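Local coordinates for neurotoxin (Clostridium botulinum, PDB 2QN0), which probably cleaves neuronal SNARE proteins as the zinc-dependent protease light chain of botulinum neurotoxin serotype C1, an enzyme with dual substrate specificity, at residues T24-L29 against V131-V136; F50-N55 against G160-I165; S111-F116 against N237-A242; G118-P123 against N177-A182; P168-F173 against A188-S193. All blocks are in the same frame, centred on the assembly; numbering follows the deposited sequence.

Interaction 1 (T24-L29 against V131-V136); sequences THLNTL and VDFNSV
T24 meets V136 where the loop leaving strand 19-23 passes the start of strand 136-141, its antiparallel neighbour in the mixed sheet of the zinc protease fold. The CA atoms of T24 and V136 lie 5.1 Å apart, and T24 CG2 approaches V136 CG1 to 4.3 Å. T24 OG1 turns back on its own chain and accepts from the N-H of L26, forming an ST turn. The carbonyl of T24 is linked across the contact by a water that donates both to T24 O, at 2.9 Å, and to S135 O. H25 contributes mainly backbone: its O comes 4.0 Å from F133 CE1, while its imidazole NE2 is hydrogen-bonded to D137. L26 then supplies the apolar part. Its CG, anti to the carbonyl carbon (chi1 -70°), lies 3.7 Å from F133 CD1, and the two side chains cross obliquely. F133 is presented by a type II' turn from V131 to N134, which the N134 N to V131 O bond closes. Two further residues border the pair, since F173 packs on F133 and L26 O accepts from R52. The evidence for a CH-pi contact is direct: L26 CD2 sits 3.7 Å from the centroid of the F133 ring, only 17° off its normal. CD2 is displaced toward the rim, so that F133 CE1 is the ring atom closest to it, at 3.5 Å.

Interaction 2 (F50-N55 against G160-I165); sequences FSRNSN and GPRENI
E163 OE2 is gripped by two donors, S51 OG at 2.7 Å and N53 ND2 at 3.0 Å. S51 and N53 form an ST turn, in which S51 OG also accepts from the N-H of N53, so one hydroxyl shapes the loop and holds the carboxylate. The two donors reach E163 OE2 from opposite faces of its plane: the hydroxyl comes on the syn side, whereas the amide lies well above the plane. A bend at chi2 (80°) carries E163 CD round toward the pair. The second oxygen, OE1, accepts a hydrogen bond from a water whose oxygen accepts from R52 N, closing a further link between the loops. A straight backbone bond runs from F50 N to P161 O (3.1 Å, 166° at the hydrogen), and P161 O also receives R49 NE. F50 O is less well served. It is buried without a hydrogen-bond partner in the model and meets R162 CA, 2.9 Å away, in a CA-H...O contact.

Beyond the polar core, F50 and R162 lie side by side and point the same way. Their flat groups are turned 66° apart, so the ring offers its edge to a face of the guanidinium. The R162 chain, extended from CG to NE, reaches on toward E169 in a long, weak ion pair. R52 sends its own NH1 to L26 O; its aliphatic part makes the contact here, with CG 3.6 Å from R162 NH1.

Interaction 3 (S111-F116 against N237-A242); sequences STDIPF and NLYGIA
D113 and Y239 join two chain segments just beyond the ends of helices 101-112 and 223-238. From D113 CB, the nearest atoms across the contact are Y239 OH at 3.7 Å and L238 CD2 at 4.2 Å. CG is already 3.5 Å from Y239 OH. At the tip, D113 OD2 accepts a hydrogen bond from Y239 OH over a short 2.5 Å, through the anti lone pair directed away from the other carboxylate oxygen. Carboxylate and ring planes stand 88° apart, and OD2 lies at the ring edge, near its plane. K329 of helix 319-330 packs on both residues.

L238 fills the angle between this bond and P115. Its CG is anti to the backbone N (chi1 176°), and its two methyls divide the work: CD2 lies 3.6 Å from D113 O, while CD1 lies against the I114-P115 peptide, 3.6 Å from both I114 C and P115 N, and touches P115 CD at 3.7 Å. The leucine and proline side chains cross at about a right angle. Just past Y239, G240 takes a positive phi of 65° where helical geometry ends. This is the C-terminal Schellman motif of the HExxH helix, the helix that supplies the zinc ligands H229 and H233.

Interaction 4 (G118-P123 against N177-A182); sequences GNNNTP and NNTFAA
N119 and A181 bring the two backbones to a CA-CA separation of 5.3 Å, and the chains diverge to 6.9 Å between the CA atoms of N121 and N178. Residues N119 to T122 form a type I turn closed by the T122 N to N119 O bond, and T122 OG1 accepts back from N119 N. From N178 to F180 the other chain is extended, and a 3-10 segment begins at A181.

The turn carries three consecutive asparagines that face the second loop. N121 ND2 donates to N178 OD1 over 2.6 Å, in the plane of the acceptor carbonyl and nearly in its own amide plane, although the two amides are inclined by 50°. Beside it, N120 OD1 receives a weak but straight bond from T179 N at 3.4 Å. A water accepts from N120 ND2 and N121 ND2 and donates to N177 O at 2.6 Å. The ND2 groups of N119 and N178 approach to 3.3 Å as two donors; D132 probably accounts for it, its OD2 accepting from N119 ND2 and its OD1 from N178 ND2. The contact is thus a type I beta turn joined to a neighbouring loop of the zinc protease fold by side-chain amides and the D132 carboxylate.

Interaction 5 (P168-F173 against A188-S193); sequences PETSTF and ALSIIS
I191 and F173 cross at about a right angle, with F173 CE2 3.5 Å from I191 CD1 and I191 CB near the ring plane at its edge. The F173 ring also packs on L26, R52 and F133. The backbone of I191 pairs with S171, whose N donates to I191 O at 3.0 Å while I191 N returns a bond to S171 O at 2.9 Å. Two residues along, E169 and S193 form the second antiparallel hydrogen-bonded pair, in which S193 N reaches E169 O nearly along the C=O axis at 2.8 Å. The strand directions differ by 166°.

T170 lies between these pairs, opposite I192 in the non-hydrogen-bonded position. The two side chains run side by side, T170 OG1 coming 3.4 Å from I192 CG1. Their sheet face is the one turned to helix 223-238, where T170 OG1 is hydrogen-bonded to E230, the glutamate of the HExxH sequence. Four backbone bonds therefore fix the register of edge strand 169-171 against 190-193, and the chemistry is consistent with a second-shell role for T170: its side chain is about 7 Å from the zinc ion, and its hydroxyl may help to orient E230.

How the interactions relate
Interaction 5 lies within the mixed sheet, pairing its last two strands about 7 Å from the chain's centre. Interactions 1 and 2 involve loops that adjoin strands of that sheet, interaction 3 is at the end of helix 223-238, and interaction 4 joins two loops. Interactions 1, 2 and 3 lie 11 to 12 Å from interaction 5, centre to centre, and touch it; interaction 4, the outermost, has its centre 17 Å away but still touches it at T172. Along the chain, interactions 1 and 2 close before interaction 5 opens, whereas 3 closes after both 4 and 5. Interactions 2 and 4 do not touch; L26 of interaction 1 bonds to interaction 2 and D132 to interaction 4. N237 links the zinc-binding helix to S190 and A188.

Interaction 1 (T24-L29 against V131-V136)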
# COMPACT_ATOMS: atom_id res chain seq x y z
N THR A 24 3.83 -10.78 13.82
CA THR A 24 2.84 -9.72 13.75
C THR A 24 1.55 -10.05 14.49
O THR A 24 0.73 -9.17 14.74
CB THR A 24 2.47 -9.41 12.30
OG1 THR A 24 1.82 -10.56 11.73
CG2 THR A 24 3.71 -9.09 11.48
N HIS A 25 1.37 -11.33 14.81
CA HIS A 25 0.16 -11.79 15.50
C HIS A 25 -1.06 -11.54 14.62
O HIS A 25 -2.17 -11.37 15.12
CB HIS A 25 -0.01 -11.07 16.83
CG HIS A 25 1.09 -11.34 17.81
ND1 HIS A 25 1.34 -12.60 18.31
CD2 HIS A 25 2.02 -10.53 18.36
CE1 HIS A 25 2.37 -12.55 19.13
NE2 HIS A 25 2.80 -11.30 19.18
N LEU A 26 -0.85 -11.53 13.30
CA LEU A 26 -1.94 -11.29 12.37
C LEU A 26 -2.00 -12.26 11.19
O LEU A 26 -3.05 -12.41 10.57
CB LEU A 26 -1.86 -9.86 11.82
CG LEU A 26 -2.18 -8.73 12.81
CD1 LEU A 26 -1.76 -7.40 12.21
CD2 LEU A 26 -3.67 -8.73 13.13
N ASN A 27 -0.89 -12.92 10.89
CA ASN A 27 -0.86 -13.85 9.76
C ASN A 27 -1.27 -15.26 10.17
O ASN A 27 -0.49 -15.99 10.77
CB ASN A 27 0.55 -13.88 9.14
CG ASN A 27 0.57 -14.56 7.79
OD1 ASN A 27 -0.43 -15.12 7.34
ND2 ASN A 27 1.73 -14.53 7.13
N THR A 28 -2.50 -15.64 9.84
CA THR A 28 -3.02 -16.96 10.20
C THR A 28 -2.28 -18.09 9.48
O THR A 28 -2.45 -19.26 9.83
CB THR A 28 -4.53 -17.08 9.90
OG1 THR A 28 -4.75 -16.96 8.49
CG2 THR A 28 -5.30 -15.99 10.63
N LEU A 29 -1.48 -17.75 8.48
CA LEU A 29 -0.72 -18.74 7.74
C LEU A 29 0.63 -19.02 8.41
O LEU A 29 1.28 -20.02 8.11
CB LEU A 29 -0.47 -18.26 6.31
CG LEU A 29 -1.64 -18.30 5.32
CD1 LEU A 29 -1.29 -17.49 4.08
CD2 LEU A 29 -1.94 -19.74 4.94
N VAL A 131 -0.28 0.50 21.00
CA VAL A 131 -1.71 0.45 20.71
C VAL A 131 -2.08 -0.44 19.53
O VAL A 131 -1.39 -0.46 18.51
CB VAL A 131 -2.30 1.86 20.47
CG1 VAL A 131 -1.85 2.40 19.13
CG2 VAL A 131 -3.82 1.80 20.55
N ASP A 132 -3.17 -1.18 19.69
CA ASP A 132 -3.67 -2.09 18.67
C ASP A 132 -2.58 -2.98 18.09
O ASP A 132 -2.06 -3.85 18.79
CB ASP A 132 -4.36 -1.30 17.55
CG ASP A 132 -5.67 -0.68 18.01
OD1 ASP A 132 -6.51 -1.42 18.57
OD2 ASP A 132 -5.86 0.54 17.82
N PHE A 133 -2.24 -2.78 16.82
CA PHE A 133 -1.21 -3.58 16.17
C PHE A 133 -0.07 -2.73 15.61
O PHE A 133 0.59 -3.12 14.64
CB PHE A 133 -1.84 -4.42 15.05
CG PHE A 133 -2.74 -5.51 15.55
CD1 PHE A 133 -2.22 -6.73 15.94
CD2 PHE A 133 -4.10 -5.29 15.69
CE1 PHE A 133 -3.04 -7.73 16.46
CE2 PHE A 133 -4.94 -6.28 16.20
CZ PHE A 133 -4.40 -7.50 16.59
N ASN A 134 0.17 -1.58 16.22
CA ASN A 134 1.23 -0.69 15.76
C ASN A 134 2.64 -1.19 16.06
O ASN A 134 3.60 -0.77 15.40
CB ASN A 134 1.05 0.71 16.35
CG ASN A 134 -0.05 1.50 15.67
OD1 ASN A 134 -0.65 1.04 14.69
ND2 ASN A 134 -0.32 2.70 16.17
N SER A 135 2.78 -2.06 17.05
CA SER A 135 4.10 -2.59 17.38
C SER A 135 4.10 -4.09 17.10
O SER A 135 3.10 -4.77 17.32
CB SER A 135 4.45 -2.32 18.85
OG SER A 135 3.60 -3.01 19.74
N VAL A 136 5.21 -4.60 16.58
CA VAL A 136 5.32 -6.02 16.27
C VAL A 136 6.50 -6.63 17.01
O VAL A 136 7.54 -5.99 17.17
CB VAL A 136 5.48 -6.25 14.74
CG1 VAL A 136 4.29 -5.65 13.99
CG2 VAL A 136 6.78 -5.64 14.25
O HOH W 1 1.38 -6.97 16.49

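Interaction 2 (F50-N55 against G160-I165)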
# COMPACT_ATOMS: atom_id res chain seq x y z
N PHE A 50 0.01 -14.09 3.01
CA PHE A 50 -0.64 -13.54 4.21
C PHE A 50 -2.14 -13.84 4.23
O PHE A 50 -2.80 -13.80 3.19
CB PHE A 50 -0.42 -12.02 4.23
CG PHE A 50 -0.98 -11.32 5.44
CD1 PHE A 50 -0.28 -11.31 6.65
CD2 PHE A 50 -2.19 -10.64 5.37
CE1 PHE A 50 -0.78 -10.62 7.76
CE2 PHE A 50 -2.70 -9.94 6.47
CZ PHE A 50 -1.99 -9.94 7.67
N SER A 51 -2.68 -14.13 5.40
CA SER A 51 -4.11 -14.39 5.52
C SER A 51 -4.65 -13.94 6.87
O SER A 51 -3.93 -13.91 7.87
CB SER A 51 -4.41 -15.87 5.32
OG SER A 51 -5.81 -16.11 5.45
N ARG A 52 -5.93 -13.59 6.88
CA ARG A 52 -6.61 -13.17 8.10
C ARG A 52 -7.73 -14.15 8.44
O ARG A 52 -8.42 -13.99 9.44
CB ARG A 52 -7.19 -11.76 7.91
CG ARG A 52 -6.13 -10.66 7.82
CD ARG A 52 -5.38 -10.55 9.14
NE ARG A 52 -6.30 -10.25 10.23
CZ ARG A 52 -6.37 -10.94 11.36
NH1 ARG A 52 -5.58 -11.99 11.56
NH2 ARG A 52 -7.25 -10.60 12.29
N ASN A 53 -7.90 -15.16 7.59
CA ASN A 53 -8.94 -16.17 7.81
C ASN A 53 -8.45 -17.33 8.67
O ASN A 53 -7.34 -17.83 8.49
CB ASN A 53 -9.43 -16.72 6.47
CG ASN A 53 -10.10 -15.67 5.61
OD1 ASN A 53 -11.03 -14.99 6.05
ND2 ASN A 53 -9.63 -15.52 4.38
N SER A 54 -9.29 -17.76 9.61
CA SER A 54 -8.94 -18.88 10.47
C SER A 54 -8.90 -20.13 9.58
O SER A 54 -9.65 -20.22 8.61
CB SER A 54 -9.98 -19.05 11.58
OG SER A 54 -11.28 -19.21 11.04
N ASN A 55 -8.03 -21.08 9.91
CA ASN A 55 -7.91 -22.30 9.11
C ASN A 55 -7.80 -21.90 7.64
O ASN A 55 -8.58 -22.36 6.80
CB ASN A 55 -9.14 -23.19 9.31
CG ASN A 55 -9.43 -23.48 10.76
OD1 ASN A 55 -8.59 -24.05 11.47
ND2 ASN A 55 -10.61 -23.10 11.23
N GLY A 160 3.37 -10.78 0.78
CA GLY A 160 2.95 -11.41 -0.46
C GLY A 160 1.43 -11.43 -0.45
O GLY A 160 0.81 -11.05 0.55
N PRO A 161 0.80 -11.88 -1.54
CA PRO A 161 -0.66 -11.94 -1.67
C PRO A 161 -1.39 -12.80 -0.64
O PRO A 161 -0.80 -13.67 0.01
CB PRO A 161 -0.87 -12.50 -3.07
CG PRO A 161 0.39 -12.17 -3.79
CD PRO A 161 1.45 -12.41 -2.75
N ARG A 162 -2.68 -12.53 -0.50
CA ARG A 162 -3.53 -13.30 0.39
C ARG A 162 -4.04 -14.43 -0.50
O ARG A 162 -3.35 -14.83 -1.45
CB ARG A 162 -4.69 -12.46 0.90
CG ARG A 162 -4.27 -11.23 1.72
CD ARG A 162 -5.45 -10.71 2.52
NE ARG A 162 -5.15 -9.47 3.25
CZ ARG A 162 -5.96 -8.96 4.18
NH1 ARG A 162 -7.09 -9.58 4.49
NH2 ARG A 162 -5.64 -7.84 4.80
N GLU A 163 -5.24 -14.94 -0.23
CA GLU A 163 -5.79 -16.03 -1.03
C GLU A 163 -5.84 -15.74 -2.53
O GLU A 163 -5.34 -16.53 -3.33
CB GLU A 163 -7.20 -16.40 -0.52
CG GLU A 163 -7.22 -17.13 0.82
CD GLU A 163 -7.06 -16.21 2.02
OE1 GLU A 163 -6.88 -14.99 1.84
OE2 GLU A 163 -7.11 -16.72 3.17
N ASN A 164 -6.45 -14.62 -2.92
CA ASN A 164 -6.55 -14.26 -4.33
C ASN A 164 -5.31 -13.45 -4.73
O ASN A 164 -5.16 -12.29 -4.35
CB ASN A 164 -7.82 -13.43 -4.58
CG ASN A 164 -8.06 -13.15 -6.05
OD1 ASN A 164 -7.19 -13.40 -6.89
ND2 ASN A 164 -9.24 -12.62 -6.37
N ILE A 165 -4.44 -14.07 -5.51
CA ILE A 165 -3.20 -13.44 -5.94
C ILE A 165 -3.35 -12.16 -6.76
O ILE A 165 -2.47 -11.30 -6.74
CB ILE A 165 -2.32 -14.46 -6.70
CG1 ILE A 165 -1.88 -15.57 -5.73
CG2 ILE A 165 -1.10 -13.79 -7.32
CD1 ILE A 165 -1.12 -16.71 -6.37
O HOH W 2 -7.30 -13.18 4.20

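Interaction 3 (S111-F116 against N237-A242)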
# COMPACT_ATOMS: atom_id res chain seq x y z
N SER A 111 7.93 6.24 4.99
CA SER A 111 9.03 5.66 5.76
C SER A 111 9.53 6.53 6.89
O SER A 111 10.36 6.09 7.69
CB SER A 111 10.20 5.32 4.83
OG SER A 111 10.81 6.50 4.34
N THR A 112 9.02 7.76 6.98
CA THR A 112 9.46 8.69 8.02
C THR A 112 8.37 9.08 9.02
O THR A 112 8.59 9.01 10.23
CB THR A 112 10.02 9.98 7.39
OG1 THR A 112 11.08 9.64 6.48
CG2 THR A 112 10.56 10.91 8.47
N ASP A 113 7.21 9.51 8.53
CA ASP A 113 6.14 9.89 9.45
C ASP A 113 5.53 8.65 10.08
O ASP A 113 5.48 7.59 9.46
CB ASP A 113 5.06 10.72 8.73
CG ASP A 113 5.52 12.14 8.45
OD1 ASP A 113 6.32 12.67 9.25
OD2 ASP A 113 5.08 12.74 7.46
N ILE A 114 5.06 8.79 11.32
CA ILE A 114 4.50 7.65 12.03
C ILE A 114 3.06 7.85 12.48
O ILE A 114 2.56 8.97 12.56
CB ILE A 114 5.33 7.33 13.29
CG1 ILE A 114 5.20 8.49 14.29
CG2 ILE A 114 6.80 7.14 12.92
CD1 ILE A 114 5.66 8.14 15.70
N PRO A 115 2.36 6.74 12.78
CA PRO A 115 0.98 6.83 13.24
C PRO A 115 1.04 7.51 14.60
O PRO A 115 2.02 7.35 15.33
CB PRO A 115 0.57 5.37 13.40
CG PRO A 115 1.38 4.67 12.36
CD PRO A 115 2.73 5.34 12.50
N PHE A 116 0.01 8.28 14.96
CA PHE A 116 0.01 8.89 16.28
C PHE A 116 -0.02 7.70 17.22
O PHE A 116 -0.76 6.74 16.99
CB PHE A 116 -1.25 9.73 16.49
CG PHE A 116 -1.32 10.37 17.85
CD1 PHE A 116 -0.92 11.69 18.04
CD2 PHE A 116 -1.77 9.64 18.95
CE1 PHE A 116 -0.97 12.27 19.30
CE2 PHE A 116 -1.82 10.22 20.22
CZ PHE A 116 -1.42 11.54 20.39
N ASN A 237 -4.05 5.86 5.38
CA ASN A 237 -4.04 5.19 6.69
C ASN A 237 -3.05 5.82 7.66
O ASN A 237 -3.33 5.94 8.85
CB ASN A 237 -3.70 3.70 6.54
CG ASN A 237 -4.77 2.92 5.81
OD1 ASN A 237 -5.94 3.28 5.82
ND2 ASN A 237 -4.36 1.81 5.20
N LEU A 238 -1.88 6.18 7.16
CA LEU A 238 -0.85 6.78 8.00
C LEU A 238 -1.27 8.15 8.52
O LEU A 238 -1.02 8.48 9.68
CB LEU A 238 0.45 6.92 7.20
CG LEU A 238 1.61 7.63 7.91
CD1 LEU A 238 1.91 6.93 9.24
CD2 LEU A 238 2.84 7.63 7.00
N TYR A 239 -1.89 8.95 7.66
CA TYR A 239 -2.32 10.29 8.05
C TYR A 239 -3.72 10.35 8.67
O TYR A 239 -4.24 11.43 8.95
CB TYR A 239 -2.20 11.22 6.85
CG TYR A 239 -0.76 11.52 6.51
CD1 TYR A 239 -0.05 12.51 7.19
CD2 TYR A 239 -0.07 10.75 5.56
CE1 TYR A 239 1.30 12.74 6.95
CE2 TYR A 239 1.28 10.97 5.31
CZ TYR A 239 1.96 11.96 6.01
OH TYR A 239 3.30 12.17 5.76
N GLY A 240 -4.31 9.18 8.87
CA GLY A 240 -5.61 9.09 9.50
C GLY A 240 -6.79 9.69 8.76
O GLY A 240 -7.73 10.19 9.39
N ILE A 241 -6.76 9.63 7.44
CA ILE A 241 -7.85 10.17 6.65
C ILE A 241 -8.55 9.12 5.79
O ILE A 241 -9.24 9.46 4.82
CB ILE A 241 -7.37 11.32 5.74
CG1 ILE A 241 -6.32 10.81 4.75
CG2 ILE A 241 -6.80 12.44 6.60
CD1 ILE A 241 -6.01 11.77 3.63
N ALA A 242 -8.38 7.85 6.14
CA ALA A 242 -9.02 6.77 5.38
C ALA A 242 -10.54 6.90 5.47
O ALA A 242 -11.08 7.26 6.52
CB ALA A 242 -8.58 5.41 5.93

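Interaction 4 (G118-P123 against N177-A182)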
# COMPACT_ATOMS: atom_id res chain seq x y z
N GLY A 118 -1.55 5.98 19.54
CA GLY A 118 -2.80 5.86 20.28
C GLY A 118 -4.01 5.69 19.39
O GLY A 118 -3.90 5.68 18.16
N ASN A 119 -5.17 5.52 20.02
CA ASN A 119 -6.42 5.39 19.29
C ASN A 119 -7.52 6.08 20.08
O ASN A 119 -7.24 6.78 21.06
CB ASN A 119 -6.78 3.91 19.05
CG ASN A 119 -6.99 3.13 20.33
OD1 ASN A 119 -7.25 3.70 21.39
ND2 ASN A 119 -6.89 1.81 20.23
N ASN A 120 -8.77 5.90 19.67
CA ASN A 120 -9.89 6.55 20.34
C ASN A 120 -9.95 6.31 21.84
O ASN A 120 -10.36 7.19 22.60
CB ASN A 120 -11.22 6.11 19.69
CG ASN A 120 -11.52 4.63 19.90
OD1 ASN A 120 -10.72 3.75 19.55
ND2 ASN A 120 -12.69 4.35 20.46
N ASN A 121 -9.53 5.13 22.29
CA ASN A 121 -9.57 4.80 23.71
C ASN A 121 -8.31 5.14 24.52
O ASN A 121 -8.24 4.85 25.71
CB ASN A 121 -9.91 3.32 23.89
CG ASN A 121 -11.37 3.03 23.59
OD1 ASN A 121 -12.26 3.71 24.10
ND2 ASN A 121 -11.61 2.02 22.76
N THR A 122 -7.32 5.75 23.88
CA THR A 122 -6.10 6.14 24.58
C THR A 122 -6.37 7.42 25.36
O THR A 122 -6.96 8.36 24.84
CB THR A 122 -4.95 6.41 23.59
OG1 THR A 122 -4.69 5.23 22.82
CG2 THR A 122 -3.69 6.83 24.34
N PRO A 123 -5.95 7.47 26.64
CA PRO A 123 -6.18 8.69 27.42
C PRO A 123 -5.55 9.89 26.72
O PRO A 123 -4.48 9.77 26.11
CB PRO A 123 -5.49 8.37 28.75
CG PRO A 123 -5.71 6.90 28.88
CD PRO A 123 -5.40 6.40 27.48
N ASN A 177 -12.84 -4.05 20.83
CA ASN A 177 -13.55 -2.91 21.40
C ASN A 177 -13.13 -1.51 20.95
O ASN A 177 -13.58 -0.52 21.52
CB ASN A 177 -13.50 -2.98 22.93
CG ASN A 177 -14.17 -4.23 23.48
OD1 ASN A 177 -15.32 -4.53 23.14
ND2 ASN A 177 -13.45 -4.96 24.32
N ASN A 178 -12.27 -1.42 19.94
CA ASN A 178 -11.85 -0.12 19.45
C ASN A 178 -12.41 0.15 18.06
O ASN A 178 -13.04 -0.72 17.45
CB ASN A 178 -10.31 -0.02 19.38
CG ASN A 178 -9.64 -0.27 20.72
OD1 ASN A 178 -10.11 0.20 21.76
ND2 ASN A 178 -8.53 -0.99 20.69
N THR A 179 -12.21 1.37 17.57
CA THR A 179 -12.65 1.75 16.23
C THR A 179 -11.36 1.92 15.43
O THR A 179 -10.28 1.95 16.02
CB THR A 179 -13.44 3.07 16.24
OG1 THR A 179 -12.66 4.08 16.89
CG2 THR A 179 -14.76 2.89 16.98
N PHE A 180 -11.46 2.03 14.11
CA PHE A 180 -10.26 2.18 13.27
C PHE A 180 -9.57 3.54 13.35
O PHE A 180 -10.08 4.54 12.85
CB PHE A 180 -10.61 1.86 11.81
CG PHE A 180 -10.86 0.40 11.55
CD1 PHE A 180 -9.81 -0.51 11.58
CD2 PHE A 180 -12.14 -0.06 11.28
CE1 PHE A 180 -10.04 -1.87 11.36
CE2 PHE A 180 -12.38 -1.42 11.05
CZ PHE A 180 -11.33 -2.32 11.09
N ALA A 181 -8.39 3.55 13.96
CA ALA A 181 -7.60 4.76 14.11
C ALA A 181 -7.20 5.38 12.77
O ALA A 181 -6.99 6.59 12.69
CB ALA A 181 -6.35 4.47 14.94
N ALA A 182 -7.11 4.57 11.72
CA ALA A 182 -6.73 5.06 10.40
C ALA A 182 -7.78 6.00 9.81
O ALA A 182 -7.50 6.74 8.87
CB ALA A 182 -6.53 3.88 9.44
O HOH W 3 -14.39 1.97 21.15

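Interaction 5 (P168-F173 against A188-S193)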
# COMPACT_ATOMS: atom_id res chain seq x y z
N PRO A 168 -4.78 -7.35 -4.89
CA PRO A 168 -3.93 -6.68 -3.90
C PRO A 168 -4.81 -5.98 -2.87
O PRO A 168 -5.88 -5.46 -3.20
CB PRO A 168 -3.11 -5.71 -4.75
CG PRO A 168 -3.97 -5.47 -5.95
CD PRO A 168 -4.53 -6.83 -6.24
N GLU A 169 -4.37 -5.97 -1.62
CA GLU A 169 -5.16 -5.39 -0.55
C GLU A 169 -4.33 -4.75 0.56
O GLU A 169 -3.32 -5.30 0.99
CB GLU A 169 -6.06 -6.50 0.02
CG GLU A 169 -6.73 -6.24 1.34
CD GLU A 169 -7.76 -7.31 1.66
OE1 GLU A 169 -7.62 -8.45 1.16
OE2 GLU A 169 -8.71 -7.01 2.42
N THR A 170 -4.78 -3.58 1.02
CA THR A 170 -4.10 -2.86 2.10
C THR A 170 -5.08 -2.78 3.26
O THR A 170 -6.25 -2.43 3.06
CB THR A 170 -3.74 -1.43 1.67
OG1 THR A 170 -2.83 -1.48 0.56
CG2 THR A 170 -3.09 -0.67 2.83
N SER A 171 -4.61 -3.08 4.47
CA SER A 171 -5.49 -3.05 5.63
C SER A 171 -4.81 -2.56 6.89
O SER A 171 -3.58 -2.58 7.00
CB SER A 171 -6.02 -4.46 5.92
OG SER A 171 -6.45 -5.13 4.75
N THR A 172 -5.62 -2.10 7.84
CA THR A 172 -5.11 -1.71 9.16
C THR A 172 -5.90 -2.64 10.08
O THR A 172 -6.88 -3.25 9.65
CB THR A 172 -5.39 -0.23 9.51
OG1 THR A 172 -6.80 0.02 9.50
CG2 THR A 172 -4.69 0.69 8.51
N PHE A 173 -5.48 -2.76 11.33
CA PHE A 173 -6.13 -3.68 12.24
C PHE A 173 -6.36 -3.06 13.60
O PHE A 173 -5.65 -2.15 14.00
CB PHE A 173 -5.25 -4.93 12.37
CG PHE A 173 -4.83 -5.49 11.04
CD1 PHE A 173 -5.60 -6.46 10.40
CD2 PHE A 173 -3.70 -4.99 10.39
CE1 PHE A 173 -5.25 -6.92 9.13
CE2 PHE A 173 -3.35 -5.45 9.12
CZ PHE A 173 -4.13 -6.42 8.49
N ALA A 188 -2.53 4.46 11.51
CA ALA A 188 -2.18 3.17 12.10
C ALA A 188 -1.30 2.40 11.13
O ALA A 188 -1.20 2.75 9.96
CB ALA A 188 -3.44 2.37 12.39
N LEU A 189 -0.67 1.34 11.63
CA LEU A 189 0.19 0.51 10.80
C LEU A 189 -0.64 -0.12 9.68
O LEU A 189 -1.76 -0.57 9.91
CB LEU A 189 0.83 -0.60 11.65
CG LEU A 189 1.68 -1.66 10.96
CD1 LEU A 189 2.67 -2.24 11.96
CD2 LEU A 189 0.78 -2.76 10.38
N SER A 190 -0.09 -0.14 8.47
CA SER A 190 -0.77 -0.74 7.32
C SER A 190 -0.02 -1.97 6.84
O SER A 190 1.21 -2.00 6.87
CB SER A 190 -0.83 0.24 6.14
OG SER A 190 -1.70 1.33 6.38
N ILE A 191 -0.76 -2.98 6.40
CA ILE A 191 -0.15 -4.17 5.82
C ILE A 191 -0.67 -4.22 4.39
O ILE A 191 -1.89 -4.18 4.16
CB ILE A 191 -0.54 -5.47 6.55
CG1 ILE A 191 0.15 -5.52 7.92
CG2 ILE A 191 -0.14 -6.68 5.70
CD1 ILE A 191 -0.10 -6.79 8.71
N ILE A 192 0.25 -4.25 3.43
CA ILE A 192 -0.10 -4.31 2.02
C ILE A 192 0.25 -5.71 1.52
O ILE A 192 1.41 -6.11 1.56
CB ILE A 192 0.73 -3.29 1.20
CG1 ILE A 192 0.35 -1.86 1.60
CG2 ILE A 192 0.49 -3.51 -0.30
CD1 ILE A 192 1.19 -0.78 0.91
N SER A 193 -0.75 -6.46 1.06
CA SER A 193 -0.54 -7.82 0.54
C SER A 193 -0.66 -7.71 -0.97
O SER A 193 -1.71 -7.33 -1.51
CB SER A 193 -1.59 -8.76 1.11
OG SER A 193 -1.50 -8.78 2.53
O HOH W 4 -3.38 -7.14 3.64
O HOH W 5 -3.10 -1.73 12.09